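Local coordinates for UPF0255 protein frsA (Vibrio vulnificus, PDB 4I4C), which probably hydrolyses carboxylic esters as a serine esterase with an alpha/beta-hydrolase fold, although its physiological role is not settled, at residues L55-Q60 and Y100-L105. Sequence-based numbering, arbitrary orientation.
Sequences LQWVWQ and YEWTRL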
# COMPACT_ATOMS: atom_id res chain seq x y z
N LEU A 55 7.46 12.19 -2.61
CA LEU A 55 8.64 11.34 -2.78
C LEU A 55 8.29 9.85 -2.99
O LEU A 55 8.95 9.17 -3.77
CB LEU A 55 9.62 11.52 -1.61
CG LEU A 55 10.19 12.95 -1.56
CD1 LEU A 55 11.20 13.15 -0.45
CD2 LEU A 55 10.82 13.26 -2.87
N GLN A 56 7.26 9.36 -2.30
CA GLN A 56 6.82 7.98 -2.51
C GLN A 56 6.33 7.77 -3.94
O GLN A 56 6.69 6.81 -4.61
CB GLN A 56 5.72 7.60 -1.53
CG GLN A 56 5.31 6.14 -1.60
CD GLN A 56 3.96 5.87 -0.95
OE1 GLN A 56 3.79 6.04 0.25
NE2 GLN A 56 2.99 5.44 -1.75
N TRP A 57 5.49 8.69 -4.40
CA TRP A 57 4.93 8.56 -5.74
C TRP A 57 6.01 8.63 -6.83
O TRP A 57 5.97 7.87 -7.80
CB TRP A 57 3.79 9.57 -5.94
CG TRP A 57 2.62 9.27 -5.07
CD1 TRP A 57 2.21 8.03 -4.67
CD2 TRP A 57 1.72 10.21 -4.47
NE1 TRP A 57 1.10 8.15 -3.86
CE2 TRP A 57 0.78 9.47 -3.73
CE3 TRP A 57 1.62 11.60 -4.49
CZ2 TRP A 57 -0.25 10.08 -3.00
CZ3 TRP A 57 0.60 12.20 -3.77
CH2 TRP A 57 -0.32 11.44 -3.04
N VAL A 58 7.00 9.49 -6.64
CA VAL A 58 8.12 9.58 -7.57
C VAL A 58 8.92 8.27 -7.56
O VAL A 58 9.21 7.71 -8.60
CB VAL A 58 9.03 10.77 -7.23
CG1 VAL A 58 10.36 10.68 -7.98
CG2 VAL A 58 8.31 12.08 -7.52
N TRP A 59 9.26 7.80 -6.37
CA TRP A 59 9.88 6.48 -6.19
C TRP A 59 9.11 5.39 -6.95
O TRP A 59 9.71 4.57 -7.66
CB TRP A 59 9.91 6.16 -4.70
CG TRP A 59 10.74 4.98 -4.32
CD1 TRP A 59 11.88 4.54 -4.94
CD2 TRP A 59 10.50 4.09 -3.23
NE1 TRP A 59 12.35 3.42 -4.30
CE2 TRP A 59 11.53 3.13 -3.24
CE3 TRP A 59 9.50 4.00 -2.24
CZ2 TRP A 59 11.60 2.09 -2.30
CZ3 TRP A 59 9.58 2.97 -1.30
CH2 TRP A 59 10.62 2.03 -1.34
N GLN A 60 7.79 5.38 -6.82
CA GLN A 60 6.94 4.42 -7.52
C GLN A 60 6.88 4.62 -9.04
O GLN A 60 6.46 3.72 -9.77
CB GLN A 60 5.53 4.44 -6.93
CG GLN A 60 5.50 3.95 -5.50
CD GLN A 60 4.15 4.07 -4.84
OE1 GLN A 60 3.77 5.14 -4.39
NE2 GLN A 60 3.42 2.96 -4.77
N TYR A 100 -9.92 14.25 -10.72
CA TYR A 100 -9.97 14.75 -12.10
C TYR A 100 -8.56 15.04 -12.63
O TYR A 100 -8.21 14.62 -13.74
CB TYR A 100 -10.79 16.03 -12.16
CG TYR A 100 -10.88 16.64 -13.55
CD1 TYR A 100 -9.96 17.59 -13.97
CD2 TYR A 100 -11.87 16.25 -14.43
CE1 TYR A 100 -10.03 18.14 -15.24
CE2 TYR A 100 -11.96 16.80 -15.71
CZ TYR A 100 -11.03 17.74 -16.11
OH TYR A 100 -11.10 18.28 -17.37
N GLU A 101 -7.77 15.75 -11.85
CA GLU A 101 -6.46 16.18 -12.33
C GLU A 101 -5.51 15.00 -12.45
O GLU A 101 -4.70 14.96 -13.38
CB GLU A 101 -5.87 17.30 -11.47
CG GLU A 101 -6.68 18.63 -11.49
CD GLU A 101 -6.71 19.34 -12.84
OE1 GLU A 101 -6.01 18.92 -13.78
OE2 GLU A 101 -7.45 20.34 -12.96
N TRP A 102 -5.60 14.03 -11.53
CA TRP A 102 -4.69 12.88 -11.60
C TRP A 102 -5.09 11.95 -12.73
O TRP A 102 -4.25 11.37 -13.39
CB TRP A 102 -4.60 12.13 -10.27
CG TRP A 102 -3.66 12.77 -9.29
CD1 TRP A 102 -3.98 13.59 -8.23
CD2 TRP A 102 -2.23 12.69 -9.31
NE1 TRP A 102 -2.84 14.01 -7.59
CE2 TRP A 102 -1.75 13.46 -8.22
CE3 TRP A 102 -1.30 12.03 -10.13
CZ2 TRP A 102 -0.38 13.60 -7.94
CZ3 TRP A 102 0.06 12.16 -9.84
CH2 TRP A 102 0.50 12.94 -8.76
N THR A 103 -6.40 11.84 -12.97
CA THR A 103 -6.88 11.00 -14.06
C THR A 103 -6.47 11.59 -15.41
O THR A 103 -6.14 10.85 -16.35
CB THR A 103 -8.41 10.79 -13.96
OG1 THR A 103 -8.69 10.05 -12.77
CG2 THR A 103 -8.95 10.03 -15.15
N ARG A 104 -6.46 12.92 -15.50
CA ARG A 104 -5.96 13.60 -16.69
C ARG A 104 -4.55 13.18 -17.05
O ARG A 104 -4.25 12.96 -18.21
CB ARG A 104 -5.93 15.11 -16.48
CG ARG A 104 -7.22 15.80 -16.71
CD ARG A 104 -7.00 17.30 -16.56
NE ARG A 104 -6.99 17.98 -17.85
CZ ARG A 104 -6.96 19.30 -17.98
NH1 ARG A 104 -6.93 20.07 -16.90
NH2 ARG A 104 -6.97 19.86 -19.19
N LEU A 105 -3.68 13.12 -16.05
CA LEU A 105 -2.30 12.68 -16.26
C LEU A 105 -2.28 11.21 -16.68
O LEU A 105 -1.56 10.84 -17.61
CB LEU A 105 -1.41 12.92 -15.02
CG LEU A 105 0.08 12.61 -15.22
CD1 LEU A 105 0.73 13.44 -16.35
CD2 LEU A 105 0.88 12.76 -13.92
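Trp57 and Trp102 reach each other through similar first torsions: CG lies roughly anti to the carbonyl C, chi1 -67° in Trp57 and -82° in Trp102. Their second torsions differ and turn the two rings differently. Both CB atoms point toward the other helix, and the two indoles bridge helices whose closest CA atoms, those of Trp57 and Trp102, are 12.1 Å apart. The benzo parts meet, CE3 of Trp57 lying 4.5 Å from CZ2 of Trp102. The six-membered rings have centroids 5.8 Å apart and planes inclined at 66°, an oblique pairing. The touch is slight and apolar. Ile134 of helix 121-136 touches both indoles, and Trp57 also meets Tyr137 edge-to-face. From helix 64-75, Gln67 lies on Trp57 and Val70 on Trp102. Gln56 NE2 donates a nearly straight 2.8 Å bond to Gln60 OE1 from above the carbonyl plane. Glu101 OE1 pairs with Arg104 NH1 at 3.5 Å, a salt bridge whose hydrogen bond is weak. The tryptophan pair belongs to a buried core among packed helices. Through Gln56, Trp59 and Gln60, helix 54-60 also lines the pocket that holds a polyether, probably from the crystallisation liquor, in this FrsA-like alpha/beta-hydrolase.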